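Local coordinates for basic blue protein (Cucumis sativus, PDB 2CBP) that probably carries electrons in plants as a phytocyanin, a small blue protein that binds one type 1 copper ion, at residues A[40-45]-A[56-61]. Residues are numbered along the deposited sequence; the frame is centred on the assembly and turned at random.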
loop_
_atom_site.group_PDB
_atom_site.type_symbol
_atom_site.label_atom_id
_atom_site.label_comp_id
_atom_site.label_asym_id
_atom_site.label_seq_id
_atom_site.Cartn_x
_atom_site.Cartn_y
_atom_site.Cartn_z
ATOM N N ASN A 40 -5.179 -1.358 7.866
ATOM C CA ASN A 40 -3.930 -2.098 7.882
ATOM C C ASN A 40 -3.276 -1.909 6.484
ATOM O O ASN A 40 -3.836 -1.282 5.587
ATOM C CB ASN A 40 -4.033 -3.593 8.253
ATOM C CG ASN A 40 -4.923 -4.397 7.349
ATOM O OD1 ASN A 40 -5.184 -4.003 6.183
ATOM N ND2 ASN A 40 -5.465 -5.522 7.830
ATOM N N VAL A 41 -2.076 -2.480 6.417
ATOM C CA VAL A 41 -1.291 -2.463 5.160
ATOM C C VAL A 41 -0.926 -3.933 4.932
ATOM O O VAL A 41 -0.316 -4.569 5.829
ATOM C CB VAL A 41 -0.063 -1.529 5.242
ATOM C CG1 VAL A 41 0.786 -1.588 3.973
ATOM C CG2 VAL A 41 -0.429 -0.102 5.597
ATOM N N VAL A 42 -1.282 -4.448 3.775
ATOM C CA VAL A 42 -1.012 -5.843 3.423
ATOM C C VAL A 42 -0.238 -5.871 2.097
ATOM O O VAL A 42 -0.666 -5.225 1.119
ATOM C CB VAL A 42 -2.338 -6.651 3.380
ATOM C CG1 VAL A 42 -2.154 -8.146 3.184
ATOM C CG2 VAL A 42 -3.251 -6.360 4.566
ATOM N N VAL A 43 0.833 -6.608 2.123
ATOM C CA VAL A 43 1.720 -6.782 0.963
ATOM C C VAL A 43 1.294 -8.042 0.202
ATOM O O VAL A 43 1.477 -9.172 0.686
ATOM C CB VAL A 43 3.192 -6.865 1.422
ATOM C CG1 VAL A 43 4.108 -6.868 0.192
ATOM C CG2 VAL A 43 3.547 -5.768 2.385
ATOM N N VAL A 44 0.754 -7.778 -0.981
ATOM C CA VAL A 44 0.249 -8.878 -1.841
ATOM C C VAL A 44 0.937 -8.924 -3.196
ATOM O O VAL A 44 1.851 -8.154 -3.471
ATOM C CB VAL A 44 -1.293 -8.691 -1.968
ATOM C CG1 VAL A 44 -2.008 -8.763 -0.632
ATOM C CG2 VAL A 44 -1.656 -7.409 -2.704
ATOM N N ASN A 45 0.421 -9.835 -4.016
ATOM C CA ASN A 45 0.936 -9.993 -5.406
ATOM C C ASN A 45 -0.048 -9.326 -6.326
ATOM O O ASN A 45 -1.138 -8.821 -5.925
ATOM C CB ASN A 45 1.221 -11.480 -5.660
ATOM C CG ASN A 45 -0.021 -12.347 -5.525
ATOM O OD1 ASN A 45 -1.148 -11.876 -5.357
ATOM N ND2 ASN A 45 0.208 -13.655 -5.639
ATOM N N ALA A 56 -2.127 -16.410 0.876
ATOM C CA ALA A 56 -1.652 -17.051 2.097
ATOM C C ALA A 56 -0.230 -16.538 2.407
ATOM O O ALA A 56 0.626 -16.522 1.502
ATOM C CB ALA A 56 -1.582 -18.571 1.954
ATOM N N GLY A 57 -0.019 -16.156 3.647
ATOM C CA GLY A 57 1.296 -15.697 4.093
ATOM C C GLY A 57 1.661 -14.258 3.841
ATOM O O GLY A 57 2.811 -13.849 4.158
ATOM N N ALA A 58 0.727 -13.524 3.304
ATOM C CA ALA A 58 0.943 -12.088 3.025
ATOM C C ALA A 58 1.291 -11.387 4.344
ATOM O O ALA A 58 0.660 -11.648 5.384
ATOM C CB ALA A 58 -0.333 -11.558 2.392
ATOM N N LYS A 59 2.257 -10.493 4.299
ATOM C CA LYS A 59 2.703 -9.703 5.461
ATOM C C LYS A 59 1.681 -8.576 5.718
ATOM O O LYS A 59 1.293 -7.875 4.806
ATOM C CB LYS A 59 4.035 -9.023 5.263
ATOM C CG LYS A 59 4.820 -8.539 6.447
ATOM C CD LYS A 59 4.096 -7.929 7.619
ATOM C CE LYS A 59 5.010 -7.213 8.611
ATOM N NZ LYS A 59 4.408 -6.978 9.947
ATOM N N VAL A 60 1.321 -8.474 6.987
ATOM C CA VAL A 60 0.385 -7.462 7.467
ATOM C C VAL A 60 1.067 -6.506 8.437
ATOM O O VAL A 60 1.723 -7.001 9.381
ATOM C CB VAL A 60 -0.842 -8.145 8.103
ATOM C CG1 VAL A 60 -1.848 -7.116 8.613
ATOM C CG2 VAL A 60 -1.485 -9.137 7.156
ATOM N N TYR A 61 0.888 -5.243 8.181
ATOM C CA TYR A 61 1.450 -4.147 9.010
ATOM C C TYR A 61 0.292 -3.489 9.737
ATOM O O TYR A 61 -0.767 -3.330 9.098
ATOM C CB TYR A 61 2.202 -3.134 8.147
ATOM C CG TYR A 61 3.475 -3.690 7.546
ATOM C CD1 TYR A 61 3.439 -4.417 6.356
ATOM C CD2 TYR A 61 4.703 -3.497 8.179
ATOM C CE1 TYR A 61 4.600 -4.936 5.810
ATOM C CE2 TYR A 61 5.874 -4.007 7.637
ATOM C CZ TYR A 61 5.820 -4.731 6.448
ATOM O OH TYR A 61 6.954 -5.263 5.887
HETATM O O HOH W 1 3.930 -10.597 1.646
#
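An antiparallel pairing at the border of a four-stranded sheet in this cupredoxin joins strand 41-44 to 59-61, one of the sheet's two outermost strands, the two directions 159° apart. Val-41 and Tyr-61 form a hydrogen-bonded pair: Val-41 N donates a hydrogen bond to Tyr-61 O at 3.1 Å, and Tyr-61 N donates one to Val-41 O at 2.7 Å. Two residues further along, Val-43 N donates to Lys-59 O at 3.0 Å, nearly straight at 171°. The ladder then opens, and a water bridges Val-43 O and Lys-59 N where the strands part.

On one face, Val-43 CG2 meets the edge of the Tyr-61 ring at CE1, 3.7 Å away. The tyrosine's chi1 of -68° sets CG anti to its carbonyl carbon, which lays the ring alongside the valine strand, while Lys-59 CE sits over the centre of one ring face. The long lysine chain suits this exposed spot, for its aliphatic part packs on the ring and its NZ makes a hydrogen bond to Val-60 O, from above the carbonyl plane.

On the other face, Val-42 and Val-60 stand side by side in a non-hydrogen-bonded pair, CG1 of Val-42 lying 4.1 Å from CG2 of Val-60. Branched at CB, both suit extended strands. Val-42 CG1 also touches Ala-58 CB, a methyl small enough to come within 3.4 Å of Val-43 O. An alanine in place of Val-60 would probably open a gap beside Val-42 and leave Asn-40 ND2 without the methyl, CG1, that it packs against. ND2 of Asn-40 is hydrogen-bonded to Asn-80 OD1, and the Asn-40 side chain touches the copper ligand Cys-79. The pairing thus runs from the surroundings of the type 1 copper site along an edge of the Greek-key beta-sandwich characteristic of cupredoxins.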